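Local atomic coordinates of (R)-S-adenosyl-L-methionine hydrolase (Thermus thermophilus, PDB entry 2CW5), a protein that hydrolyses S-adenosyl-L-methionine to adenosine and L-methionine, working as a homotrimer without chlorinase or fluorinase activity. Residues C[6-11]-C[36-41]; C[21-26]-C[138-143]; C[81-86]-C[107-112]; C[98-103]-C[163-168]; C[190-195]-C[228-233]. All blocks are in the same frame, centred on the assembly; numbering follows the deposited sequence.

In the fold
Contacts 1, 2 and 3 lie within the N-terminal domain, and contact 5 lies in the C-terminal one. Contacts 1 and 3 belong to the same mixed sheet, their centres about 21 Å apart. Contact 2 packs helix 16-24 against helix 133-147; along the chain it encloses contact 3, which it touches through Leu111. Contact 4 joins helix 99-102 to the connection between strands 157-158 and 175-181. It crosses contact 3 in chain order and touches it through Asp103 and Trp100. Contact 5 comes last, in the antiparallel sheet, about 37 Å from contact 2 between centres. The chain thus builds the two sheets in turn, with contact 4 at the passage between them.

Contact 1: C[6-11]-C[36-41]; sequences FLSDFG and LAHALP
The Phe6 ring takes the edge of His38 on one face. CE1 of His38 stands 3.3 Å above the Phe6 plane, over its centre. The pair is a T-shaped stack, with the planes at 68°. At the edge of the imidazole, near its plane, Ser8 OG meets ND1 of His38 at 2.7 Å in a hydrogen bond. NE2 of His38 bonds to Asp35. The ring is therefore gripped at both nitrogens, which should fix its rotation.

Ser8 OG does a second job. It accepts from Phe10 N at 3.1 Å, forming an ST turn. Ser8 CB lies over the centre of one face of the Phe10 ring. Backbone bonds run beside these groups: Leu36 N gives to Phe6 O, and Ser8 N gives to Ala37 O at 2.9 Å. Past the strand ends, Gly11 N reaches His38 O at 2.8 Å. A water donates to both Asp9 O and Leu40 O. Leu7 CD2 meets Leu40 CD1 at 3.7 Å, the two side chains crossing at about a right angle.

Helix 16-24 packs on Phe6 and His38 through Val17. Leu12 of the second subunit also packs on His38, so this corner lies at the trimer interface. Asp9 OD2 is held by Gln43 N. The arrangement is a beta-alpha-beta unit, with strands 4-8 and 34-37 parallel and helix 16-24 between them in the chain. Beyond the first strand comes Asp9, which by similarity binds adenosine.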
# COMPACT_ATOMS: atom_id res chain seq x y z
N PHE C 6 1.54 10.69 -8.37
CA PHE C 6 0.17 10.24 -8.10
C PHE C 6 -0.27 10.21 -6.64
O PHE C 6 0.38 9.60 -5.78
CB PHE C 6 0.06 8.85 -8.76
CG PHE C 6 -1.32 8.26 -8.77
CD1 PHE C 6 -2.46 9.04 -8.60
CD2 PHE C 6 -1.48 6.88 -8.96
CE1 PHE C 6 -3.73 8.47 -8.62
CE2 PHE C 6 -2.74 6.29 -8.98
CZ PHE C 6 -3.87 7.09 -8.81
N LEU C 7 -1.38 10.89 -6.35
CA LEU C 7 -1.94 10.91 -5.01
C LEU C 7 -3.42 10.55 -5.11
O LEU C 7 -4.10 10.93 -6.06
CB LEU C 7 -1.79 12.30 -4.37
CG LEU C 7 -2.38 12.45 -2.96
CD1 LEU C 7 -1.55 13.46 -2.15
CD2 LEU C 7 -3.85 12.90 -3.05
N SER C 8 -3.93 9.81 -4.13
CA SER C 8 -5.34 9.46 -4.14
C SER C 8 -5.78 9.01 -2.76
O SER C 8 -4.97 8.94 -1.84
CB SER C 8 -5.60 8.31 -5.11
OG SER C 8 -5.25 7.07 -4.52
N ASP C 9 -7.07 8.74 -2.63
CA ASP C 9 -7.62 8.23 -1.38
C ASP C 9 -8.19 6.84 -1.69
O ASP C 9 -9.08 6.35 -1.00
CB ASP C 9 -8.73 9.14 -0.85
CG ASP C 9 -9.94 9.20 -1.77
OD1 ASP C 9 -9.85 8.72 -2.92
OD2 ASP C 9 -10.99 9.73 -1.35
N PHE C 10 -7.66 6.21 -2.74
CA PHE C 10 -8.13 4.89 -3.17
C PHE C 10 -7.90 3.77 -2.15
O PHE C 10 -8.58 2.75 -2.20
CB PHE C 10 -7.49 4.47 -4.51
CG PHE C 10 -7.90 5.34 -5.68
CD1 PHE C 10 -9.00 6.19 -5.60
CD2 PHE C 10 -7.19 5.27 -6.87
CE1 PHE C 10 -9.38 6.97 -6.69
CE2 PHE C 10 -7.57 6.04 -7.97
CZ PHE C 10 -8.67 6.89 -7.88
N GLY C 11 -6.93 3.95 -1.26
CA GLY C 11 -6.69 2.92 -0.26
C GLY C 11 -5.80 1.78 -0.73
O GLY C 11 -5.34 1.76 -1.87
N LEU C 36 2.69 9.51 -4.29
CA LEU C 36 2.85 10.50 -3.24
C LEU C 36 2.20 9.87 -2.01
O LEU C 36 2.85 9.67 -0.98
CB LEU C 36 2.13 11.80 -3.60
CG LEU C 36 2.78 12.64 -4.71
CD1 LEU C 36 1.91 13.87 -5.01
CD2 LEU C 36 4.16 13.08 -4.26
N ALA C 37 0.92 9.53 -2.14
CA ALA C 37 0.17 8.91 -1.05
C ALA C 37 -1.14 8.32 -1.59
O ALA C 37 -1.74 8.88 -2.51
CB ALA C 37 -0.13 9.95 0.04
N HIS C 38 -1.57 7.20 -1.02
CA HIS C 38 -2.80 6.54 -1.45
C HIS C 38 -3.66 6.04 -0.29
O HIS C 38 -4.84 5.72 -0.48
CB HIS C 38 -2.48 5.37 -2.39
CG HIS C 38 -1.91 5.79 -3.71
ND1 HIS C 38 -2.59 6.61 -4.59
CD2 HIS C 38 -0.69 5.57 -4.27
CE1 HIS C 38 -1.82 6.87 -5.63
NE2 HIS C 38 -0.66 6.26 -5.46
N ALA C 39 -3.08 5.98 0.90
CA ALA C 39 -3.80 5.51 2.07
C ALA C 39 -4.37 6.69 2.87
O ALA C 39 -4.40 6.65 4.10
CB ALA C 39 -2.88 4.67 2.96
N LEU C 40 -4.82 7.72 2.17
CA LEU C 40 -5.39 8.90 2.82
C LEU C 40 -6.86 8.67 3.16
O LEU C 40 -7.55 7.92 2.47
CB LEU C 40 -5.27 10.12 1.91
CG LEU C 40 -3.86 10.54 1.48
CD1 LEU C 40 -3.96 11.69 0.48
CD2 LEU C 40 -3.04 10.95 2.70
N PRO C 41 -7.36 9.32 4.23
CA PRO C 41 -8.76 9.13 4.59
C PRO C 41 -9.67 9.46 3.41
O PRO C 41 -9.51 10.49 2.75
CB PRO C 41 -8.95 10.10 5.76
CG PRO C 41 -7.59 10.15 6.39
CD PRO C 41 -6.68 10.23 5.17
O HOH W 1 -7.75 5.28 1.71

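Contact 2: C[21-26]-C[138-143]; sequences KAVLAE and FAPAAA
The carbonyl O of Ala139 receives the helix bond from Ala143 N at 3.0 Å and is also met by a methyl group, Leu24 CD2, at 3.2 Å. That methyl sits against the backbone of helix 133-147 as well as its side chains. It lies 3.7 Å from Ala143 N and 3.8 Å from Ala142 CB. Leu24 thus presses one branch into a groove made of small residues. Its CG is anti to the carbonyl carbon (chi1 -72°), and CD2 is the branch that reaches the other helix.

Val23, one residue earlier, uses CG1. This atom is anti to the backbone N (chi1 173°) and meets Ala139 CB at 3.8 Å. The small alanine side chains probably allow the close approach; the CA atoms of Leu24 and Ala143 are 5.3 Å apart. Pro140 has no N-H to give to the preceding turn, and the helix is kinked there. The Glu26 carboxylate lies against a methyl, with OE1 3.3 Å from Ala143 CB. The segments share no direct polar bond.

Leu24 also touches Val33, and Tyr58 of the third subunit packs on Ala22. Ala142 packs on Val64 and Leu66 of strand 64-68. Phe138 packs on the same strand and on Val89 of strand 87-89. Both helices thus pack on the mixed sheet, side by side: helix 16-24 on Phe6 of strand 4-8, helix 133-147 on strands 64-68 and 87-89.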
# COMPACT_ATOMS: atom_id res chain seq x y z
N LYS C 21 -2.23 3.26 -12.93
CA LYS C 21 -0.85 3.13 -13.38
C LYS C 21 -0.79 2.32 -14.68
O LYS C 21 0.05 2.57 -15.55
CB LYS C 21 -0.01 2.44 -12.29
CG LYS C 21 0.24 3.30 -11.07
CD LYS C 21 1.09 2.56 -10.05
CE LYS C 21 1.46 3.44 -8.88
NZ LYS C 21 2.25 2.67 -7.87
N ALA C 22 -1.68 1.34 -14.80
CA ALA C 22 -1.73 0.50 -16.00
C ALA C 22 -2.17 1.33 -17.20
O ALA C 22 -1.60 1.23 -18.28
CB ALA C 22 -2.70 -0.67 -15.79
N VAL C 23 -3.20 2.16 -17.01
CA VAL C 23 -3.68 3.01 -18.10
C VAL C 23 -2.58 4.00 -18.48
O VAL C 23 -2.36 4.26 -19.66
CB VAL C 23 -4.96 3.78 -17.70
CG1 VAL C 23 -5.33 4.77 -18.80
CG2 VAL C 23 -6.11 2.80 -17.50
N LEU C 24 -1.89 4.55 -17.48
CA LEU C 24 -0.81 5.50 -17.74
C LEU C 24 0.29 4.85 -18.58
O LEU C 24 0.91 5.51 -19.41
CB LEU C 24 -0.21 6.02 -16.43
CG LEU C 24 -1.03 7.00 -15.59
CD1 LEU C 24 -0.25 7.34 -14.32
CD2 LEU C 24 -1.32 8.25 -16.39
N ALA C 25 0.54 3.57 -18.34
CA ALA C 25 1.58 2.85 -19.07
C ALA C 25 1.08 2.43 -20.45
O ALA C 25 1.85 1.92 -21.26
CB ALA C 25 2.02 1.63 -18.27
N GLU C 26 -0.21 2.66 -20.69
CA GLU C 26 -0.87 2.34 -21.96
C GLU C 26 0.04 1.84 -23.07
O GLU C 26 0.21 2.57 -24.08
CB GLU C 26 -1.66 3.56 -22.44
CG GLU C 26 -0.82 4.81 -22.58
CD GLU C 26 -1.66 6.06 -22.72
OE1 GLU C 26 -1.09 7.13 -23.02
OE2 GLU C 26 -2.89 5.97 -22.52
N PHE C 138 -9.15 10.98 -15.62
CA PHE C 138 -7.88 11.53 -15.16
C PHE C 138 -6.61 10.85 -15.68
O PHE C 138 -5.67 11.53 -16.10
CB PHE C 138 -7.87 11.58 -13.63
CG PHE C 138 -8.94 12.46 -13.04
CD1 PHE C 138 -8.98 13.82 -13.36
CD2 PHE C 138 -9.91 11.94 -12.20
CE1 PHE C 138 -9.99 14.65 -12.84
CE2 PHE C 138 -10.92 12.76 -11.67
CZ PHE C 138 -10.95 14.11 -11.99
N ALA C 139 -6.59 9.52 -15.68
CA ALA C 139 -5.41 8.79 -16.16
C ALA C 139 -5.06 9.12 -17.61
O ALA C 139 -3.90 9.40 -17.93
CB ALA C 139 -5.61 7.28 -16.00
N PRO C 140 -6.05 9.08 -18.52
CA PRO C 140 -5.73 9.39 -19.92
C PRO C 140 -5.25 10.83 -20.09
O PRO C 140 -4.42 11.12 -20.95
CB PRO C 140 -7.05 9.11 -20.65
CG PRO C 140 -8.10 9.31 -19.59
CD PRO C 140 -7.46 8.68 -18.38
N ALA C 141 -5.77 11.72 -19.25
CA ALA C 141 -5.39 13.13 -19.29
C ALA C 141 -3.94 13.28 -18.85
O ALA C 141 -3.14 13.99 -19.47
CB ALA C 141 -6.31 13.94 -18.38
N ALA C 142 -3.59 12.60 -17.76
CA ALA C 142 -2.24 12.65 -17.22
C ALA C 142 -1.23 12.08 -18.22
O ALA C 142 -0.15 12.63 -18.40
CB ALA C 142 -2.18 11.87 -15.92
N ALA C 143 -1.59 10.98 -18.87
CA ALA C 143 -0.69 10.36 -19.85
C ALA C 143 -0.46 11.35 -21.00
O ALA C 143 0.67 11.55 -21.45
CB ALA C 143 -1.30 9.07 -20.37

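Contact 3: C[81-86]-C[107-112]; sequences AALGRW and RAFLLE
Leu83, Arg107 and Phe109 meet on one face of the sheet, with a Leu83 methyl next to both of the others. Leu83 CD1 comes to the edge of the Phe109 ring, near its plane, and lies 3.5 Å from CE2 of Phe109. The two side chains cross at about a right angle. The same methyl is 3.9 Å from Arg107 NH2. Phe109 in turn sets an edge against the flat guanidinium: its CZ stands 3.7 Å above the Arg107 plane, offset toward the rim. NH1 of Arg107 lies at the edge of the Phe109 ring, so the cation is not stacked on the ring face. The arginine chain reaches this place by a bend at chi3 (-66°), which turns NE away from a straight course.

Further along this face, Ala81 CB meets Leu111 CD2 at 3.7 Å. Leu111 also packs on Val137, Phe138 and Ala141 of helix 133-147. Ala82 and Ala108 lie on the other face as a non-hydrogen-bonded pair, with CA atoms 4.1 Å apart.

The backbones hold this register. Ala81 N gives to Phe109 O at 3.0 Å, and Phe109 N returns a bond to Ala81 O at 2.7 Å. Leu83 N gives to Arg107 O at 2.7 Å, while the return bond from Arg107 N to Leu83 O is weak. Pro151 packs on both Leu83 and Phe109. The strands are not a hairpin, since strand 87-89 and helix 99-102 come between them in the chain. They form an antiparallel pair in the mixed sheet, whose strands 34-37, 4-8 and 64-68 make up its parallel side.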
# COMPACT_ATOMS: atom_id res chain seq x y z
N ALA C 81 -7.57 20.16 -15.59
CA ALA C 81 -6.12 20.13 -15.68
C ALA C 81 -5.79 21.62 -15.54
O ALA C 81 -6.40 22.45 -16.21
CB ALA C 81 -5.68 19.62 -17.03
N ALA C 82 -4.86 21.95 -14.65
CA ALA C 82 -4.45 23.34 -14.43
C ALA C 82 -2.94 23.39 -14.65
O ALA C 82 -2.21 22.53 -14.18
CB ALA C 82 -4.80 23.78 -13.02
N LEU C 83 -2.48 24.41 -15.37
CA LEU C 83 -1.06 24.54 -15.70
C LEU C 83 -0.34 25.71 -15.05
O LEU C 83 -0.77 26.86 -15.16
CB LEU C 83 -0.91 24.65 -17.22
CG LEU C 83 -1.75 23.70 -18.08
CD1 LEU C 83 -1.72 24.16 -19.53
CD2 LEU C 83 -1.23 22.28 -17.95
N GLY C 84 0.76 25.40 -14.37
CA GLY C 84 1.59 26.41 -13.73
C GLY C 84 3.01 25.91 -13.92
O GLY C 84 3.31 25.34 -14.97
N ARG C 85 3.88 26.13 -12.93
CA ARG C 85 5.25 25.64 -13.02
C ARG C 85 5.16 24.12 -13.03
O ARG C 85 6.00 23.43 -13.60
CB ARG C 85 6.09 26.09 -11.82
CG ARG C 85 6.27 27.59 -11.69
CD ARG C 85 7.58 27.94 -10.99
NE ARG C 85 7.66 27.45 -9.62
CZ ARG C 85 6.99 27.97 -8.59
NH1 ARG C 85 6.18 29.00 -8.77
NH2 ARG C 85 7.13 27.45 -7.38
N TRP C 86 4.12 23.61 -12.37
CA TRP C 86 3.85 22.18 -12.33
C TRP C 86 2.48 22.04 -12.98
O TRP C 86 1.76 23.02 -13.11
CB TRP C 86 3.81 21.65 -10.89
CG TRP C 86 5.16 21.62 -10.23
CD1 TRP C 86 6.14 20.68 -10.41
CD2 TRP C 86 5.69 22.58 -9.32
NE1 TRP C 86 7.25 21.01 -9.67
CE2 TRP C 86 7.00 22.17 -8.99
CE3 TRP C 86 5.19 23.76 -8.76
CZ2 TRP C 86 7.82 22.90 -8.11
CZ3 TRP C 86 6.00 24.49 -7.88
CH2 TRP C 86 7.30 24.05 -7.57
N ARG C 107 -3.38 28.57 -16.68
CA ARG C 107 -4.44 28.06 -17.55
C ARG C 107 -5.08 26.80 -16.98
O ARG C 107 -4.44 26.04 -16.27
CB ARG C 107 -3.88 27.75 -18.95
CG ARG C 107 -3.46 28.98 -19.73
CD ARG C 107 -3.21 28.64 -21.19
NE ARG C 107 -2.07 27.75 -21.36
CZ ARG C 107 -1.78 27.11 -22.49
NH1 ARG C 107 -2.57 27.26 -23.55
NH2 ARG C 107 -0.72 26.32 -22.56
N ALA C 108 -6.35 26.59 -17.31
CA ALA C 108 -7.09 25.41 -16.84
C ALA C 108 -7.91 24.87 -18.01
O ALA C 108 -8.32 25.63 -18.89
CB ALA C 108 -8.00 25.78 -15.69
N PHE C 109 -8.16 23.56 -18.00
CA PHE C 109 -8.91 22.91 -19.07
C PHE C 109 -9.87 21.85 -18.55
O PHE C 109 -9.58 21.16 -17.57
CB PHE C 109 -7.94 22.24 -20.05
CG PHE C 109 -7.01 23.20 -20.73
CD1 PHE C 109 -7.33 23.73 -21.98
CD2 PHE C 109 -5.81 23.56 -20.14
CE1 PHE C 109 -6.47 24.62 -22.61
CE2 PHE C 109 -4.94 24.45 -20.77
CZ PHE C 109 -5.27 24.98 -22.01
N LEU C 110 -11.02 21.72 -19.21
CA LEU C 110 -12.00 20.70 -18.85
C LEU C 110 -11.47 19.40 -19.45
O LEU C 110 -10.99 19.39 -20.57
CB LEU C 110 -13.37 21.03 -19.46
CG LEU C 110 -14.48 21.45 -18.50
CD1 LEU C 110 -14.83 20.30 -17.57
CD2 LEU C 110 -14.03 22.67 -17.70
N LEU C 111 -11.56 18.30 -18.70
CA LEU C 111 -11.07 17.03 -19.21
C LEU C 111 -12.13 16.21 -19.93
O LEU C 111 -13.13 15.81 -19.33
CB LEU C 111 -10.46 16.20 -18.07
CG LEU C 111 -9.30 16.82 -17.29
CD1 LEU C 111 -8.73 15.78 -16.33
CD2 LEU C 111 -8.23 17.30 -18.25
N GLU C 112 -11.91 15.98 -21.22
CA GLU C 112 -12.83 15.19 -22.04
C GLU C 112 -12.02 14.26 -22.96
O GLU C 112 -12.32 14.14 -24.15
CB GLU C 112 -13.72 16.11 -22.88
CG GLU C 112 -14.35 17.25 -22.09
CD GLU C 112 -15.44 17.98 -22.86
OE1 GLU C 112 -15.20 18.38 -24.01
OE2 GLU C 112 -16.54 18.15 -22.29

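Contact 4: C[98-103]-C[163-168]; sequences LAWLLD and LARLPL
The guanidinium of Arg165 leans on the benzo part of Trp100 without stacking flat. The ring and guanidinium planes are 44° apart. CE3 of Trp100 stands 3.9 Å above the guanidinium plane, over its centre. The arginine chain is extended from CG to NE, and the two side chains cross obliquely. A water ties the same pair together: it donates to Trp100 O at 2.7 Å and accepts from Arg165 NH2 at 3.1 Å. This is the polar link between the segments, since they share no direct hydrogen bond.

The far rim of the six-membered ring meets Leu163 and Ala164. Ala164 O lies at the ring edge, 3.6 Å from CZ3 of Trp100 and near the ring plane. Leu163 CD1 meets CH2 of Trp100 at 3.7 Å, the two side chains crossing at about a right angle. At the other end, Leu98 CG and Leu168 CD1 touch at 4.1 Å.

The indole also makes an edge-to-face pair with Tyr88. Thr97 OG1 bonds to Leu166 N and Asp92 OD1 to Ala164 N, fixing the 163-168 backbone to the chain before helix 99-102. Both Leu98 and Leu168 touch Leu179 of strand 175-181. The short helix 99-102 and the connection to strand 175-181 both pack on helix 45-55, through Leu98 and Leu102 on Phe53 and Leu168 on Arg46.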
# COMPACT_ATOMS: atom_id res chain seq x y z
N LEU C 98 -3.78 24.55 -1.61
CA LEU C 98 -2.48 24.87 -1.02
C LEU C 98 -1.35 24.81 -2.05
O LEU C 98 -0.47 25.67 -2.06
CB LEU C 98 -2.22 23.95 0.17
CG LEU C 98 -3.22 24.16 1.31
CD1 LEU C 98 -2.94 23.19 2.44
CD2 LEU C 98 -3.14 25.60 1.82
N ALA C 99 -1.38 23.80 -2.91
CA ALA C 99 -0.37 23.68 -3.95
C ALA C 99 -0.35 24.97 -4.77
O ALA C 99 0.70 25.48 -5.14
CB ALA C 99 -0.69 22.50 -4.86
N TRP C 100 -1.55 25.48 -5.04
CA TRP C 100 -1.69 26.68 -5.84
C TRP C 100 -1.17 27.95 -5.17
O TRP C 100 -0.99 28.97 -5.84
CB TRP C 100 -3.15 26.82 -6.30
CG TRP C 100 -3.51 25.79 -7.34
CD1 TRP C 100 -2.64 25.08 -8.13
CD2 TRP C 100 -4.82 25.39 -7.74
NE1 TRP C 100 -3.33 24.28 -9.00
CE2 TRP C 100 -4.67 24.44 -8.78
CE3 TRP C 100 -6.12 25.73 -7.33
CZ2 TRP C 100 -5.76 23.84 -9.41
CZ3 TRP C 100 -7.20 25.13 -7.95
CH2 TRP C 100 -7.02 24.19 -8.99
N LEU C 101 -0.93 27.89 -3.86
CA LEU C 101 -0.37 29.05 -3.17
C LEU C 101 1.11 29.10 -3.52
O LEU C 101 1.74 30.15 -3.52
CB LEU C 101 -0.51 28.91 -1.65
CG LEU C 101 -1.89 29.11 -1.04
CD1 LEU C 101 -1.84 28.85 0.46
CD2 LEU C 101 -2.36 30.55 -1.33
N LEU C 102 1.67 27.93 -3.82
CA LEU C 102 3.08 27.83 -4.18
C LEU C 102 3.24 28.01 -5.69
O LEU C 102 4.28 28.47 -6.16
CB LEU C 102 3.63 26.45 -3.79
CG LEU C 102 3.49 26.01 -2.33
CD1 LEU C 102 3.97 24.57 -2.20
CD2 LEU C 102 4.28 26.93 -1.42
N ASP C 103 2.19 27.67 -6.43
CA ASP C 103 2.19 27.74 -7.89
C ASP C 103 0.79 27.97 -8.47
O ASP C 103 0.09 27.03 -8.84
CB ASP C 103 2.80 26.44 -8.43
CG ASP C 103 2.69 26.31 -9.94
OD1 ASP C 103 2.92 27.31 -10.65
OD2 ASP C 103 2.40 25.19 -10.42
N LEU C 163 -11.78 28.20 -11.11
CA LEU C 163 -11.34 27.03 -10.34
C LEU C 163 -11.76 27.15 -8.88
O LEU C 163 -11.76 28.23 -8.30
CB LEU C 163 -9.82 26.87 -10.44
CG LEU C 163 -9.30 26.51 -11.84
CD1 LEU C 163 -7.78 26.47 -11.83
CD2 LEU C 163 -9.86 25.16 -12.27
N ALA C 164 -12.13 26.02 -8.28
CA ALA C 164 -12.57 26.01 -6.89
C ALA C 164 -11.40 26.00 -5.91
O ALA C 164 -10.33 25.46 -6.19
CB ALA C 164 -13.46 24.80 -6.64
N ARG C 165 -11.60 26.62 -4.75
CA ARG C 165 -10.57 26.67 -3.72
C ARG C 165 -11.23 26.48 -2.37
O ARG C 165 -12.37 26.89 -2.16
CB ARG C 165 -9.83 28.02 -3.75
CG ARG C 165 -8.72 28.14 -4.80
CD ARG C 165 -8.02 29.49 -4.71
NE ARG C 165 -6.77 29.58 -5.47
CZ ARG C 165 -6.69 29.61 -6.80
NH1 ARG C 165 -7.79 29.57 -7.55
NH2 ARG C 165 -5.51 29.71 -7.39
N LEU C 166 -10.53 25.82 -1.45
CA LEU C 166 -11.06 25.62 -0.11
C LEU C 166 -10.74 26.88 0.68
O LEU C 166 -9.80 27.59 0.34
CB LEU C 166 -10.40 24.41 0.56
CG LEU C 166 -10.54 23.04 -0.10
CD1 LEU C 166 -9.73 22.04 0.69
CD2 LEU C 166 -12.00 22.63 -0.15
N PRO C 167 -11.52 27.17 1.74
CA PRO C 167 -11.31 28.35 2.58
C PRO C 167 -10.15 28.16 3.57
O PRO C 167 -10.34 28.18 4.79
CB PRO C 167 -12.66 28.49 3.29
CG PRO C 167 -13.07 27.07 3.48
CD PRO C 167 -12.75 26.45 2.13
N LEU C 168 -8.95 27.96 3.03
CA LEU C 168 -7.77 27.76 3.85
C LEU C 168 -6.82 28.94 3.71
O LEU C 168 -6.36 29.25 2.62
CB LEU C 168 -7.05 26.47 3.42
CG LEU C 168 -7.91 25.21 3.37
CD1 LEU C 168 -7.10 24.06 2.77
CD2 LEU C 168 -8.39 24.86 4.77
O HOH W 2 -3.16 30.64 -5.65

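Contact 5: C[190-195]-C[228-233]; sequences TLLRAP and AGLLEV
Where strand 231-235 begins in the antiparallel sheet, Leu231 meets Leu191, just past the end of strand 187-189. Leu231 N gives a hydrogen bond to Leu191 O at 2.8 Å, with an N-H...O angle of 164°. Leu230 CA also approaches this carbonyl, making a CA-H...O contact at 3.3 Å. The side chains of Leu191 and Leu231 lie side by side and point the same way, their CB atoms 3.9 Å apart.

Leu231 CG is anti to the backbone N (chi1 -178°). Its CD1 goes on to Ala194 CB at 4.0 Å and to Arg193 O at 3.5 Å. This carbonyl is buried and has no polar partner in the model. Thr189 OG1 bonds to both Leu231 O and Leu191 N, tying strand 187-189 to the start of 231-235. These strands are neighbours in the sheet of the C-terminal domain. Leu191 also packs on Val252 and Leu254 of strand 251-254.

Leu192 CD2 and Leu230 CD2 touch at 3.5 Å, the two side chains crossing at a slant. A water donates to Leu192 O and to Gly229 O, at 2.6 Å in each case, bridging two carbonyls that cannot bond to each other. At the phi of Gly229 (88°) a CB would crowd Ala228 O. Glu232 starts its side chain away from segment 190-195. By similarity it binds S-adenosyl-L-methionine, and its OE1 has a weak bond to Tyr224 OH.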
# COMPACT_ATOMS: atom_id res chain seq x y z
N THR C 190 -2.83 26.24 10.54
CA THR C 190 -2.61 27.19 9.45
C THR C 190 -1.64 28.29 9.86
O THR C 190 -1.38 29.22 9.09
CB THR C 190 -3.95 27.85 9.03
OG1 THR C 190 -4.58 28.44 10.18
CG2 THR C 190 -4.89 26.81 8.42
N LEU C 191 -1.10 28.20 11.07
CA LEU C 191 -0.15 29.20 11.57
C LEU C 191 1.24 29.05 10.96
O LEU C 191 1.78 27.94 10.90
CB LEU C 191 -0.06 29.14 13.09
CG LEU C 191 -1.30 29.61 13.85
CD1 LEU C 191 -1.07 29.46 15.34
CD2 LEU C 191 -1.59 31.07 13.50
N LEU C 192 1.82 30.16 10.53
CA LEU C 192 3.15 30.16 9.92
C LEU C 192 4.29 30.40 10.91
O LEU C 192 5.46 30.24 10.56
CB LEU C 192 3.22 31.20 8.81
CG LEU C 192 2.35 30.84 7.60
CD1 LEU C 192 2.20 32.06 6.70
CD2 LEU C 192 2.99 29.67 6.86
N ARG C 193 3.96 30.79 12.13
CA ARG C 193 5.02 31.01 13.10
C ARG C 193 4.77 30.29 14.42
O ARG C 193 3.62 30.06 14.81
CB ARG C 193 5.23 32.51 13.34
CG ARG C 193 4.33 33.13 14.39
CD ARG C 193 4.99 34.37 14.96
NE ARG C 193 4.31 34.85 16.16
CZ ARG C 193 4.79 35.81 16.95
NH1 ARG C 193 5.96 36.38 16.68
NH2 ARG C 193 4.10 36.19 18.02
N ALA C 194 5.85 29.93 15.08
CA ALA C 194 5.79 29.23 16.36
C ALA C 194 6.83 29.87 17.27
O ALA C 194 7.95 29.39 17.38
CB ALA C 194 6.09 27.75 16.17
N PRO C 195 6.46 30.97 17.94
CA PRO C 195 7.34 31.72 18.85
C PRO C 195 8.01 30.88 19.93
O PRO C 195 7.36 30.14 20.66
CB PRO C 195 6.41 32.79 19.42
CG PRO C 195 5.08 32.10 19.43
CD PRO C 195 5.07 31.44 18.07
N ALA C 228 6.81 21.46 7.04
CA ALA C 228 6.28 22.21 5.90
C ALA C 228 6.16 23.70 6.21
O ALA C 228 5.61 24.47 5.42
CB ALA C 228 4.92 21.65 5.48
N GLY C 229 6.67 24.10 7.37
CA GLY C 229 6.61 25.50 7.77
C GLY C 229 5.35 25.92 8.50
O GLY C 229 5.12 27.11 8.72
N LEU C 230 4.52 24.95 8.88
CA LEU C 230 3.28 25.25 9.60
C LEU C 230 3.39 24.78 11.04
O LEU C 230 4.02 23.76 11.32
CB LEU C 230 2.09 24.58 8.92
CG LEU C 230 1.79 25.02 7.48
CD1 LEU C 230 0.60 24.23 6.94
CD2 LEU C 230 1.51 26.51 7.46
N LEU C 231 2.77 25.51 11.96
CA LEU C 231 2.81 25.14 13.37
C LEU C 231 2.05 23.83 13.55
O LEU C 231 0.98 23.63 12.97
CB LEU C 231 2.20 26.24 14.25
CG LEU C 231 2.22 26.00 15.77
CD1 LEU C 231 2.14 27.32 16.51
CD2 LEU C 231 1.08 25.09 16.17
N GLU C 232 2.61 22.93 14.35
CA GLU C 232 1.99 21.64 14.60
C GLU C 232 1.86 21.40 16.10
O GLU C 232 2.59 21.99 16.90
CB GLU C 232 2.82 20.52 13.97
CG GLU C 232 2.71 20.46 12.44
CD GLU C 232 3.63 19.40 11.83
OE1 GLU C 232 3.79 18.32 12.42
OE2 GLU C 232 4.17 19.66 10.73
N VAL C 233 0.92 20.54 16.47
CA VAL C 233 0.68 20.17 17.87
C VAL C 233 0.73 18.65 17.97
O VAL C 233 -0.08 17.96 17.35
CB VAL C 233 -0.70 20.65 18.36
CG1 VAL C 233 -0.98 20.08 19.76
CG2 VAL C 233 -0.74 22.17 18.41
O HOH W 3 6.57 29.25 8.48